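PDB 3LI9: histidine kinase from Methanosarcina mazei, which is a putative membrane-bound sensor histidine kinase whose extracellular Cache domain, the part in this structure, probably perceives signals that control phosphorylation of a histidine. Local coordinates for residues 19-22 and 23-27; 54-57 and 58-61; 126-129 and 130-134; 205-208 and 209-212. All coordinates share one frame; numbering follows the deposited sequence.

Contact 1: 19-22 and 23-27; sequences IEMA and GNYAN
Ala26 N donates to Ala22 O at 2.8 Å, and Asn24 N reaches Glu20 O over the same 2.8 Å; with Gly23 N on Ile19 O at 2.9 Å and Tyr25 N on Met21 O at 3.0 Å, they make four successive i to i+4 bonds. This is uninterrupted alpha helix, two turns of the long helix 13-48 that runs along the back of the PDC (double Cache) fold. The Tyr25 bond is the straightest, with an N-H...O angle of 169°. Asn24 OD1 is held by Gln28 NE2, one turn on, which suits an amide on the solvent side.

The two alanines face inward. Ala22 and Ala26, four apart on one stripe, let the helix lie close to the sheet: Ala22 rests on Glu254, Ala26 on Val256 and Phe263. Ile19, on the same stripe, adds a branched apolar chain against Phe252. Gly23, which is partly exposed, has no side chain, although a beta carbon would find room there.

Next to this stripe Met21, present as selenomethionine, and Tyr25 run side by side and point the same way. The Met21 side chain touches Leu265 and Thr185, and the phenol ring meets Phe263 with planes at about 30°. Met21 CG stands anti to the backbone N (chi1 -173°), which brings that carbon, rather than the selenium end, toward the ring of Tyr25. There Met21 CG comes 3.6 Å from Tyr25 CE2, while Tyr25 CD2 lies 3.3 Å from Met21 O.

Contact 2: 54-57 and 58-61; sequences DREE and AMSI
The carboxylate of Glu56 has the terminal methyl of Met59 over one face: CE is 4.1 Å from CD, and equally far from OE1 and OE2. Met59, built as selenomethionine, bends at chi3 (-81°), which turns CE back over the preceding turn, where it also lies 4.0 Å from Arg55 CB. The flexible, unbranched chain of methionine suits such a fold-back. The carboxylate of Asp54 is likewise used from above its plane: Glu57 N donates to Asp54 OD1 at 3.0 Å, approaching 64° out of that plane.

The guanidinium of Arg55 leaves on an extended chain and is gripped by Asp85 and Asp88 in salt bridges, with Gly101 O and His97 taking hydrogen bonds from NH1; the buried charge is thus well answered. Glu57 OE1 is hydrogen-bonded to Tyr50 OH, and Glu57 CG lies 4.1 Å from Ile61 CD1. Ala58, small and buried, touches Phe103.

Along the backbone, Ala58 N donates to Asp54 O, and Met59, Ser60 and Ile61 continue the i to i+4 series. Asp54, its negative charge probably favoured by the helix N terminus, is the classic N-cap residue, here starting helix 55-67 of the PDC fold.

Contact 3: 126-129 and 130-134; sequences DYYQ and LPKTT
Gln129 O is gripped twice by Thr133, whose backbone N and OG1 both donate to it, each at 3.0 Å and from opposite faces of the carbonyl plane. OG1 can do so because it sits between its own N and carbonyl carbon (chi1 60°), which folds the hydroxyl back over the previous turn. Thr134 likewise places both its N and OG1 on Leu130 O, OG1 at 2.8 Å and from above the carbonyl plane. Threonines thus give two carbonyls near the C-terminal end of this helix a second donor.

Upstream, Leu130 N bonds to Asp126 O at 3.0 Å and Lys132 N to Tyr128 O at 3.2 Å, but Pro131 has no proton for Tyr127 O; instead its CD lies 3.4 Å from that oxygen, and helix 126-134 is kinked there. In the PDC fold this short helix packs on the sheet, with Pro131 against Ile166, Asp154 and Thr138. An alanine here is likely to leave a gap where the ring had filled the space beside Tyr127 O and Ile166.

Tyr128 is buried and Tyr127 partly so, the hydroxyl of Tyr127 bound by Val120 O and that of Tyr128 by Glu80; a buffer molecule, probably from crystallisation, lies close to the Tyr127 side chain. Glu80 also forms a salt bridge with Lys132 NZ, whose fully extended chain runs beside Tyr128, CD at the ring edge 4.2 Å from CE2. On the exposed flank, Leu130 crosses Asp126 with its CG 3.8 Å from Asp126 CB.

Contact 4: 205-208 and 209-212; sequences TQKN and WIGE
Gln206 O accepts from Trp209 N at 3.0 Å, and Lys207 O from Ile210 N at 3.1 Å, both i to i+3 bonds met from above the carbonyl plane. Lys207 O has a further donor: a water gives it one proton, at 2.7 Å, and the other to Ile210 O at 2.8 Å, so a single molecule bridges the two carbonyls. Trp209 O is taken by Glu212 N at 2.9 Å. The cationic end of Lys207 is satisfied by a salt bridge to Asp177 and by His203 O.

Such bonds mark a single 3-10 turn, entered through an inverse gamma turn centred on Gln206, in the loop between strand 190-194 and helix 221-231 of the second PDC unit. Gly211, with positive phi, suits the bend that follows.

Above the indole of Trp209 lies Gln206: CB makes a CH-pi contact 3.6 Å from the centroid of the five-membered ring, 18° off its normal, and the amide plane stacks almost parallel to the ring at 10°. The chain bends at chi2 (-79°), which lays the amide flat over the indole. His203 and Phe218 meet the indole edge-to-face. A serine in place of Trp209 would probably strip Gln206 of the surface it lies on and leave His203 and Phe218 without the indole they meet edge-to-face. Lys207 and Ile210 run side by side, CD to CD1 4.0 Å.

From the N terminus the contacts come in series, none nested in or crossing another, and each is local, closing only a turn of helix or loop. Contact 1 lies on helix 13-48 where it backs the four-stranded sheet of the second PDC unit. The chain runs to the end of that helix and through a short turn to contact 2, the start of helix 55-67, with centres 41 Å apart on opposite sides of the chain's centre. Contact 3 sets helix 126-134 on the first sheet, its nearest atoms about 12 Å from contact 2. The chain returns to the second unit, where contact 4 shapes a surface loop about 15 Å from contact 1 at the nearest atoms.

Contact 1: 19-22 and 23-27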
ATOM      1  N   ILE A  19       5.939  -2.041  23.752  1.00 17.92           N
ATOM      2  CA  ILE A  19       6.613  -1.230  22.713  1.00 19.81           C
ATOM      3  C   ILE A  19       7.304  -2.258  21.794  1.00 19.13           C
ATOM      4  O   ILE A  19       7.201  -2.183  20.580  1.00 15.73           O
ATOM      5  CB  ILE A  19       7.655  -0.287  23.348  1.00 18.07           C
ATOM      6  CG1 ILE A  19       6.901   0.839  24.074  1.00 21.77           C
ATOM      7  CG2 ILE A  19       8.513   0.297  22.322  1.00 19.89           C
ATOM      8  CD1 ILE A  19       7.924   1.821  24.864  1.00 25.12           C
ATOM      9  N   GLU A  20       7.986  -3.239  22.378  1.00 20.02           N
ATOM     10  CA  GLU A  20       8.764  -4.219  21.548  1.00 20.12           C
ATOM     11  C   GLU A  20       7.805  -5.101  20.774  1.00 18.64           C
ATOM     12  O   GLU A  20       8.099  -5.439  19.640  1.00 15.51           O
ATOM     13  CB  GLU A  20       9.618  -5.145  22.404  1.00 21.06           C
ATOM     14  CG  GLU A  20      10.715  -4.381  23.046  1.00 24.22           C
ATOM     15  CD  GLU A  20      11.753  -3.913  22.066  1.00 26.79           C
ATOM     16  OE1 GLU A  20      11.933  -4.454  20.938  1.00 23.83           O
ATOM     17  OE2 GLU A  20      12.454  -3.014  22.433  1.00 29.13           O
HETATM   18  N   MSE A  21       6.675  -5.468  21.372  1.00 17.18           N
HETATM   19  CA  MSE A  21       5.666  -6.240  20.644  1.00 16.20           C
HETATM   20  C   MSE A  21       5.113  -5.484  19.416  1.00 15.93           C
HETATM   21  O   MSE A  21       4.943  -6.056  18.324  1.00 14.64           O
HETATM   22  CB  MSE A  21       4.449  -6.605  21.543  1.00 17.42           C
HETATM   23  CG  MSE A  21       3.565  -7.539  20.779  1.00 20.25           C
HETATM   24 SE   MSE A  21       2.123  -8.062  22.086  1.00 31.06          SE
HETATM   25  CE  MSE A  21       3.006  -9.506  22.906  1.00 26.65           C
ATOM     26  N   ALA A  22       4.763  -4.218  19.643  1.00 15.26           N
ATOM     27  CA  ALA A  22       4.239  -3.369  18.543  1.00 14.38           C
ATOM     28  C   ALA A  22       5.319  -3.263  17.447  1.00 13.25           C
ATOM     29  O   ALA A  22       4.964  -3.312  16.241  1.00 12.65           O
ATOM     30  CB  ALA A  22       3.905  -1.976  19.048  1.00 15.06           C
ATOM     31  N   GLY A  23       6.579  -3.130  17.863  1.00 12.98           N
ATOM     32  CA  GLY A  23       7.696  -2.963  16.838  1.00 13.78           C
ATOM     33  C   GLY A  23       7.860  -4.277  16.098  1.00 13.70           C
ATOM     34  O   GLY A  23       8.019  -4.285  14.843  1.00 13.13           O
ATOM     35  N   ASN A  24       7.773  -5.363  16.846  1.00 13.88           N
ATOM     36  CA  ASN A  24       7.847  -6.702  16.237  1.00 13.63           C
ATOM     37  C   ASN A  24       6.787  -6.905  15.160  1.00 12.99           C
ATOM     38  O   ASN A  24       7.102  -7.251  13.990  1.00 14.88           O
ATOM     39  CB  ASN A  24       7.762  -7.734  17.371  1.00 14.16           C
ATOM     40  CG  ASN A  24       8.092  -9.134  16.933  1.00 18.69           C
ATOM     41  OD1 ASN A  24       8.309  -9.389  15.729  1.00 17.81           O
ATOM     42  ND2 ASN A  24       8.087 -10.086  17.888  1.00 19.09           N
ATOM     43  N   TYR A  25       5.521  -6.637  15.490  1.00 12.44           N
ATOM     44  CA  TYR A  25       4.476  -6.810  14.496  1.00 12.69           C
ATOM     45  C   TYR A  25       4.629  -5.787  13.363  1.00 12.69           C
ATOM     46  O   TYR A  25       4.384  -6.151  12.234  1.00 14.12           O
ATOM     47  CB  TYR A  25       3.074  -6.632  15.094  1.00 12.88           C
ATOM     48  CG  TYR A  25       2.572  -7.861  15.862  1.00 13.28           C
ATOM     49  CD1 TYR A  25       2.361  -9.066  15.182  1.00 19.89           C
ATOM     50  CD2 TYR A  25       2.294  -7.768  17.228  1.00 17.31           C
ATOM     51  CE1 TYR A  25       1.899 -10.171  15.841  1.00 24.52           C
ATOM     52  CE2 TYR A  25       1.788  -8.876  17.899  1.00 22.05           C
ATOM     53  CZ  TYR A  25       1.608 -10.053  17.209  1.00 23.03           C
ATOM     54  OH  TYR A  25       1.120 -11.198  17.854  1.00 28.73           O
ATOM     55  N   ALA A  26       5.040  -4.544  13.678  1.00 11.88           N
ATOM     56  CA  ALA A  26       5.223  -3.566  12.576  1.00 10.52           C
ATOM     57  C   ALA A  26       6.231  -4.125  11.573  1.00 12.47           C
ATOM     58  O   ALA A  26       6.013  -4.031  10.351  1.00 13.41           O
ATOM     59  CB  ALA A  26       5.783  -2.224  13.089  1.00 10.28           C
ATOM     60  N   ASN A  27       7.354  -4.671  12.077  1.00 12.69           N
ATOM     61  CA  ASN A  27       8.327  -5.274  11.155  1.00 13.71           C
ATOM     62  C   ASN A  27       7.899  -6.552  10.487  1.00 13.59           C
ATOM     63  O   ASN A  27       8.296  -6.796   9.344  1.00 15.05           O
ATOM     64  CB  ASN A  27       9.715  -5.384  11.841  1.00 14.10           C
ATOM     65  CG  ASN A  27      10.272  -3.990  12.148  1.00 15.30           C
ATOM     66  OD1 ASN A  27      10.493  -3.609  13.335  1.00 22.52           O
ATOM     67  ND2 ASN A  27      10.456  -3.212  11.135  1.00 10.87           N
TER

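Contact 2: 54-57 and 58-61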
ATOM      1  N   ASP A  54       8.854  -5.240 -27.540  1.00 21.08           N
ATOM      2  CA  ASP A  54       7.862  -6.239 -28.018  1.00 20.58           C
ATOM      3  C   ASP A  54       6.679  -6.158 -27.028  1.00 19.08           C
ATOM      4  O   ASP A  54       6.827  -6.543 -25.842  1.00 16.59           O
ATOM      5  CB  ASP A  54       8.519  -7.630 -28.015  1.00 21.10           C
ATOM      6  CG  ASP A  54       7.603  -8.743 -28.511  1.00 23.02           C
ATOM      7  OD1 ASP A  54       6.363  -8.663 -28.351  1.00 22.56           O
ATOM      8  OD2 ASP A  54       8.091  -9.843 -28.960  1.00 27.16           O
ATOM      9  N   ARG A  55       5.560  -5.572 -27.477  1.00 16.28           N
ATOM     10  CA  ARG A  55       4.455  -5.339 -26.500  1.00 15.12           C
ATOM     11  C   ARG A  55       3.852  -6.614 -26.034  1.00 13.70           C
ATOM     12  O   ARG A  55       3.506  -6.721 -24.803  1.00 16.07           O
ATOM     13  CB  ARG A  55       3.341  -4.423 -27.112  1.00 13.42           C
ATOM     14  CG  ARG A  55       3.880  -3.022 -27.303  1.00 13.29           C
ATOM     15  CD  ARG A  55       2.737  -2.044 -27.800  1.00 12.89           C
ATOM     16  NE  ARG A  55       3.318  -0.704 -28.101  1.00 15.57           N
ATOM     17  CZ  ARG A  55       2.696   0.456 -27.882  1.00 14.34           C
ATOM     18  NH1 ARG A  55       1.510   0.488 -27.243  1.00 13.62           N
ATOM     19  NH2 ARG A  55       3.276   1.617 -28.247  1.00 17.38           N
ATOM     20  N   GLU A  56       3.741  -7.624 -26.908  1.00 14.71           N
ATOM     21  CA  GLU A  56       3.129  -8.899 -26.483  1.00 16.06           C
ATOM     22  C   GLU A  56       4.005  -9.617 -25.475  1.00 14.67           C
ATOM     23  O   GLU A  56       3.512 -10.146 -24.496  1.00 13.99           O
ATOM     24  CB  GLU A  56       2.940  -9.888 -27.672  1.00 17.06           C
ATOM     25  CG  GLU A  56       1.966  -9.406 -28.751  1.00 29.14           C
ATOM     26  CD  GLU A  56       0.498  -9.466 -28.296  1.00 39.82           C
ATOM     27  OE1 GLU A  56       0.195 -10.246 -27.362  1.00 41.73           O
ATOM     28  OE2 GLU A  56      -0.344  -8.726 -28.893  1.00 43.94           O
ATOM     29  N   GLU A  57       5.321  -9.513 -25.653  1.00 14.66           N
ATOM     30  CA  GLU A  57       6.223 -10.158 -24.692  1.00 13.64           C
ATOM     31  C   GLU A  57       6.157  -9.407 -23.329  1.00 14.06           C
ATOM     32  O   GLU A  57       6.205 -10.053 -22.268  1.00 13.50           O
ATOM     33  CB  GLU A  57       7.666 -10.137 -25.225  1.00 14.97           C
ATOM     34  CG  GLU A  57       8.650 -10.762 -24.245  1.00 16.37           C
ATOM     35  CD  GLU A  57       9.982 -11.098 -24.914  1.00 21.79           C
ATOM     36  OE1 GLU A  57      10.809 -10.213 -24.971  1.00 25.74           O
ATOM     37  OE2 GLU A  57      10.111 -12.171 -25.489  1.00 25.86           O
ATOM     38  N   ALA A  58       6.125  -8.067 -23.354  1.00 12.09           N
ATOM     39  CA  ALA A  58       6.051  -7.338 -22.104  1.00 13.12           C
ATOM     40  C   ALA A  58       4.711  -7.646 -21.373  1.00 12.38           C
ATOM     41  O   ALA A  58       4.692  -7.769 -20.130  1.00 12.03           O
ATOM     42  CB  ALA A  58       6.223  -5.845 -22.325  1.00 13.11           C
HETATM   43  N   MSE A  59       3.643  -7.869 -22.146  1.00 12.80           N
HETATM   44  CA  MSE A  59       2.349  -8.251 -21.550  1.00 11.59           C
HETATM   45  C   MSE A  59       2.523  -9.673 -20.930  1.00 13.55           C
HETATM   46  O   MSE A  59       1.965  -9.932 -19.853  1.00 13.40           O
HETATM   47  CB  MSE A  59       1.228  -8.086 -22.619  1.00 13.19           C
HETATM   48  CG  MSE A  59       0.990  -6.609 -22.769  1.00 14.20           C
HETATM   49 SE   MSE A  59      -0.523  -6.398 -24.078  1.00 29.90          SE
HETATM   50  CE  MSE A  59       0.372  -6.575 -25.460  1.00 23.02           C
ATOM     51  N   SER A  60       3.260 -10.560 -21.626  1.00 11.94           N
ATOM     52  CA  SER A  60       3.460 -11.902 -21.089  1.00 13.09           C
ATOM     53  C   SER A  60       4.254 -11.848 -19.771  1.00 13.41           C
ATOM     54  O   SER A  60       4.028 -12.685 -18.840  1.00 12.84           O
ATOM     55  CB  SER A  60       4.242 -12.734 -22.072  1.00 15.16           C
ATOM     56  OG  SER A  60       3.310 -13.075 -23.089  1.00 21.81           O
ATOM     57  N   ILE A  61       5.236 -10.961 -19.721  1.00 11.53           N
ATOM     58  CA  ILE A  61       6.093 -10.814 -18.522  1.00 11.83           C
ATOM     59  C   ILE A  61       5.228 -10.366 -17.324  1.00 12.28           C
ATOM     60  O   ILE A  61       5.293 -10.975 -16.216  1.00 10.98           O
ATOM     61  CB  ILE A  61       7.236  -9.816 -18.786  1.00 11.68           C
ATOM     62  CG1 ILE A  61       8.306 -10.500 -19.718  1.00 12.58           C
ATOM     63  CG2 ILE A  61       7.853  -9.314 -17.406  1.00 10.66           C
ATOM     64  CD1 ILE A  61       9.310  -9.488 -20.406  1.00 14.41           C
TER

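Contact 3: 126-129 and 130-134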
ATOM      1  N   ASP A 126      -2.107   9.798  -8.689  1.00 31.51           N
ATOM      2  CA  ASP A 126      -0.827   9.692  -8.034  1.00 31.70           C
ATOM      3  C   ASP A 126      -0.047   8.430  -8.347  1.00 28.59           C
ATOM      4  O   ASP A 126       1.146   8.454  -8.259  1.00 29.34           O
ATOM      5  CB  ASP A 126      -1.019   9.711  -6.526  1.00 34.51           C
ATOM      6  CG  ASP A 126      -1.364  11.084  -6.014  1.00 39.74           C
ATOM      7  OD1 ASP A 126      -1.154  12.081  -6.764  1.00 46.74           O
ATOM      8  OD2 ASP A 126      -1.839  11.142  -4.852  1.00 49.88           O
ATOM      9  N   TYR A 127      -0.695   7.309  -8.606  1.00 26.81           N
ATOM     10  CA  TYR A 127       0.126   6.121  -8.840  1.00 24.49           C
ATOM     11  C   TYR A 127       1.115   6.366  -9.990  1.00 24.39           C
ATOM     12  O   TYR A 127       2.191   5.708 -10.066  1.00 22.62           O
ATOM     13  CB  TYR A 127      -0.756   4.910  -9.160  1.00 24.74           C
ATOM     14  CG  TYR A 127      -1.377   4.891 -10.579  1.00 24.24           C
ATOM     15  CD1 TYR A 127      -0.801   4.189 -11.592  1.00 21.36           C
ATOM     16  CD2 TYR A 127      -2.590   5.544 -10.854  1.00 25.79           C
ATOM     17  CE1 TYR A 127      -1.355   4.133 -12.822  1.00 21.14           C
ATOM     18  CE2 TYR A 127      -3.175   5.487 -12.123  1.00 26.14           C
ATOM     19  CZ  TYR A 127      -2.546   4.784 -13.104  1.00 19.77           C
ATOM     20  OH  TYR A 127      -3.098   4.695 -14.358  1.00 19.71           O
ATOM     21  N   TYR A 128       0.732   7.239 -10.919  1.00 22.62           N
ATOM     22  CA  TYR A 128       1.611   7.553 -12.082  1.00 23.53           C
ATOM     23  C   TYR A 128       2.257   8.888 -11.887  1.00 24.58           C
ATOM     24  O   TYR A 128       3.440   9.025 -12.135  1.00 25.40           O
ATOM     25  CB  TYR A 128       0.808   7.587 -13.401  1.00 22.43           C
ATOM     26  CG  TYR A 128       1.618   7.662 -14.684  1.00 21.90           C
ATOM     27  CD1 TYR A 128       1.733   6.543 -15.508  1.00 20.27           C
ATOM     28  CD2 TYR A 128       2.159   8.849 -15.135  1.00 20.43           C
ATOM     29  CE1 TYR A 128       2.417   6.586 -16.714  1.00 20.64           C
ATOM     30  CE2 TYR A 128       2.879   8.907 -16.311  1.00 22.77           C
ATOM     31  CZ  TYR A 128       2.990   7.801 -17.112  1.00 20.47           C
ATOM     32  OH  TYR A 128       3.642   7.865 -18.329  1.00 17.78           O
ATOM     33  N   GLN A 129       1.473   9.886 -11.448  1.00 25.65           N
ATOM     34  CA  GLN A 129       2.004  11.264 -11.362  1.00 27.74           C
ATOM     35  C   GLN A 129       3.039  11.426 -10.240  1.00 27.54           C
ATOM     36  O   GLN A 129       3.974  12.211 -10.365  1.00 27.86           O
ATOM     37  CB  GLN A 129       0.882  12.294 -11.179  1.00 26.31           C
ATOM     38  CG  GLN A 129      -0.048  12.437 -12.415  1.00 27.71           C
ATOM     39  CD  GLN A 129       0.712  12.824 -13.671  1.00 33.20           C
ATOM     40  OE1 GLN A 129       1.435  13.781 -13.664  1.00 35.04           O
ATOM     41  NE2 GLN A 129       0.532  12.083 -14.756  1.00 30.71           N
ATOM     42  N   LEU A 130       2.913  10.684  -9.154  1.00 27.72           N
ATOM     43  CA  LEU A 130       3.932  10.886  -8.100  1.00 28.63           C
ATOM     44  C   LEU A 130       5.309  10.380  -8.529  1.00 27.74           C
ATOM     45  O   LEU A 130       6.307  11.087  -8.368  1.00 29.07           O
ATOM     46  CB  LEU A 130       3.534  10.289  -6.746  1.00 30.25           C
ATOM     47  CG  LEU A 130       2.492  11.024  -5.891  1.00 35.25           C
ATOM     48  CD1 LEU A 130       2.313  10.267  -4.550  1.00 36.98           C
ATOM     49  CD2 LEU A 130       2.908  12.497  -5.670  1.00 37.00           C
ATOM     50  N   PRO A 131       5.400   9.156  -9.075  1.00 26.19           N
ATOM     51  CA  PRO A 131       6.723   8.791  -9.586  1.00 25.52           C
ATOM     52  C   PRO A 131       7.237   9.711 -10.672  1.00 24.73           C
ATOM     53  O   PRO A 131       8.454   9.918 -10.770  1.00 25.40           O
ATOM     54  CB  PRO A 131       6.498   7.403 -10.204  1.00 26.43           C
ATOM     55  CG  PRO A 131       5.392   6.823  -9.387  1.00 25.51           C
ATOM     56  CD  PRO A 131       4.499   7.996  -8.983  1.00 26.15           C
ATOM     57  N   LYS A 132       6.361  10.188 -11.543  1.00 25.53           N
ATOM     58  CA  LYS A 132       6.788  11.093 -12.616  1.00 26.88           C
ATOM     59  C   LYS A 132       7.418  12.406 -12.097  1.00 30.43           C
ATOM     60  O   LYS A 132       8.442  12.854 -12.618  1.00 32.24           O
ATOM     61  CB  LYS A 132       5.631  11.467 -13.510  1.00 27.00           C
ATOM     62  CG  LYS A 132       6.026  12.319 -14.699  1.00 26.01           C
ATOM     63  CD  LYS A 132       4.858  12.572 -15.620  1.00 30.58           C
ATOM     64  CE  LYS A 132       5.380  13.535 -16.698  1.00 31.68           C
ATOM     65  NZ  LYS A 132       4.596  13.545 -17.919  1.00 33.26           N
ATOM     66  N   THR A 133       6.817  13.002 -11.074  1.00 31.73           N
ATOM     67  CA  THR A 133       7.262  14.334 -10.622  1.00 33.91           C
ATOM     68  C   THR A 133       8.359  14.213  -9.573  1.00 34.05           C
ATOM     69  O   THR A 133       9.215  15.089  -9.454  1.00 35.33           O
ATOM     70  CB  THR A 133       6.055  15.173 -10.130  1.00 34.17           C
ATOM     71  OG1 THR A 133       5.424  14.503  -9.032  1.00 35.45           O
ATOM     72  CG2 THR A 133       5.027  15.355 -11.228  1.00 35.78           C
ATOM     73  N   THR A 134       8.368  13.113  -8.820  1.00 33.61           N
ATOM     74  CA  THR A 134       9.373  12.938  -7.795  1.00 32.92           C
ATOM     75  C   THR A 134      10.585  12.116  -8.238  1.00 32.06           C
ATOM     76  O   THR A 134      11.652  12.193  -7.613  1.00 30.97           O
ATOM     77  CB  THR A 134       8.823  12.303  -6.498  1.00 34.74           C
ATOM     78  OG1 THR A 134       8.514  10.921  -6.722  1.00 34.03           O
ATOM     79  CG2 THR A 134       7.595  13.069  -5.929  1.00 34.57           C
TER

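Contact 4: 205-208 and 209-212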
ATOM      1  N   THR A 205     -13.622  -5.080  15.298  1.00 20.18           N
ATOM      2  CA  THR A 205     -15.116  -5.016  15.261  1.00 23.80           C
ATOM      3  C   THR A 205     -15.759  -4.032  14.311  1.00 24.33           C
ATOM      4  O   THR A 205     -16.889  -4.260  13.802  1.00 25.78           O
ATOM      5  CB  THR A 205     -15.705  -4.768  16.700  1.00 25.06           C
ATOM      6  OG1 THR A 205     -15.069  -3.646  17.285  1.00 27.94           O
ATOM      7  CG2 THR A 205     -15.395  -5.957  17.585  1.00 27.44           C
ATOM      8  N   GLN A 206     -15.093  -2.918  14.051  1.00 21.24           N
ATOM      9  CA  GLN A 206     -15.699  -1.892  13.237  1.00 22.30           C
ATOM     10  C   GLN A 206     -15.239  -2.077  11.764  1.00 21.77           C
ATOM     11  O   GLN A 206     -14.379  -1.333  11.260  1.00 20.68           O
ATOM     12  CB  GLN A 206     -15.305  -0.505  13.737  1.00 22.58           C
ATOM     13  CG  GLN A 206     -15.767  -0.226  15.181  1.00 24.21           C
ATOM     14  CD  GLN A 206     -17.248   0.133  15.250  1.00 27.31           C
ATOM     15  OE1 GLN A 206     -17.926   0.247  14.251  1.00 33.08           O
ATOM     16  NE2 GLN A 206     -17.718   0.407  16.425  1.00 29.40           N
ATOM     17  N   LYS A 207     -15.791  -3.063  11.076  1.00 22.46           N
ATOM     18  CA  LYS A 207     -15.344  -3.269   9.684  1.00 21.22           C
ATOM     19  C   LYS A 207     -15.634  -2.118   8.791  1.00 21.08           C
ATOM     20  O   LYS A 207     -14.906  -1.889   7.805  1.00 20.66           O
ATOM     21  CB  LYS A 207     -15.912  -4.577   9.122  1.00 22.40           C
ATOM     22  CG  LYS A 207     -15.675  -5.785  10.001  1.00 22.50           C
ATOM     23  CD  LYS A 207     -14.118  -6.038  10.294  1.00 22.48           C
ATOM     24  CE  LYS A 207     -13.916  -7.333  11.076  1.00 21.69           C
ATOM     25  NZ  LYS A 207     -12.461  -7.429  11.440  1.00 21.41           N
ATOM     26  N   ASN A 208     -16.703  -1.364   9.079  1.00 20.24           N
ATOM     27  CA  ASN A 208     -17.024  -0.162   8.336  1.00 21.01           C
ATOM     28  C   ASN A 208     -16.015   0.973   8.423  1.00 20.94           C
ATOM     29  O   ASN A 208     -16.040   1.924   7.626  1.00 19.53           O
ATOM     30  CB  ASN A 208     -18.403   0.408   8.853  1.00 25.03           C
ATOM     31  CG  ASN A 208     -18.371   0.748  10.331  1.00 25.33           C
ATOM     32  OD1 ASN A 208     -17.916  -0.019  11.153  1.00 31.65           O
ATOM     33  ND2 ASN A 208     -18.847   1.934  10.659  1.00 35.96           N
ATOM     34  N   TRP A 209     -15.100   0.881   9.399  1.00 20.03           N
ATOM     35  CA  TRP A 209     -14.039   1.869   9.509  1.00 18.70           C
ATOM     36  C   TRP A 209     -12.885   1.616   8.511  1.00 16.37           C
ATOM     37  O   TRP A 209     -12.132   2.557   8.156  1.00 16.96           O
ATOM     38  CB  TRP A 209     -13.444   1.838  10.926  1.00 17.16           C
ATOM     39  CG  TRP A 209     -14.336   2.442  11.947  1.00 21.33           C
ATOM     40  CD1 TRP A 209     -15.604   2.954  11.765  1.00 24.99           C
ATOM     41  CD2 TRP A 209     -14.018   2.618  13.330  1.00 20.82           C
ATOM     42  NE1 TRP A 209     -16.106   3.406  12.990  1.00 22.15           N
ATOM     43  CE2 TRP A 209     -15.137   3.243  13.947  1.00 22.21           C
ATOM     44  CE3 TRP A 209     -12.896   2.326  14.104  1.00 22.09           C
ATOM     45  CZ2 TRP A 209     -15.156   3.553  15.315  1.00 21.97           C
ATOM     46  CZ3 TRP A 209     -12.928   2.631  15.472  1.00 23.44           C
ATOM     47  CH2 TRP A 209     -14.059   3.252  16.037  1.00 24.39           C
ATOM     48  N   ILE A 210     -12.748   0.353   8.112  1.00 17.64           N
ATOM     49  CA  ILE A 210     -11.587  -0.041   7.204  1.00 16.94           C
ATOM     50  C   ILE A 210     -11.644   0.752   5.895  1.00 16.65           C
ATOM     51  O   ILE A 210     -12.652   0.717   5.131  1.00 15.59           O
ATOM     52  CB  ILE A 210     -11.520  -1.530   6.988  1.00 14.88           C
ATOM     53  CG1 ILE A 210     -11.370  -2.299   8.327  1.00 14.09           C
ATOM     54  CG2 ILE A 210     -10.429  -1.926   5.927  1.00 17.58           C
ATOM     55  CD1 ILE A 210     -11.493  -3.802   8.205  1.00 16.92           C
ATOM     56  N   GLY A 211     -10.568   1.487   5.627  1.00 16.84           N
ATOM     57  CA  GLY A 211     -10.478   2.328   4.446  1.00 18.70           C
ATOM     58  C   GLY A 211     -11.353   3.542   4.430  1.00 21.20           C
ATOM     59  O   GLY A 211     -11.404   4.232   3.402  1.00 23.02           O
ATOM     60  N   GLU A 212     -12.014   3.838   5.565  1.00 21.37           N
ATOM     61  CA  GLU A 212     -13.054   4.873   5.622  1.00 22.74           C
ATOM     62  C   GLU A 212     -12.775   5.919   6.670  1.00 24.39           C
ATOM     63  O   GLU A 212     -12.897   7.112   6.388  1.00 27.46           O
ATOM     64  CB  GLU A 212     -14.461   4.280   5.774  1.00 24.11           C
ATOM     65  CG  GLU A 212     -14.912   3.389   4.585  1.00 28.41           C
ATOM     66  CD  GLU A 212     -15.012   4.185   3.246  1.00 35.31           C
ATOM     67  OE1 GLU A 212     -14.966   5.424   3.269  1.00 37.56           O
ATOM     68  OE2 GLU A 212     -15.103   3.566   2.154  1.00 38.81           O
TER
HETATM   69  O   HOH W   1     -14.891  -0.926   5.246  1.00 23.62           O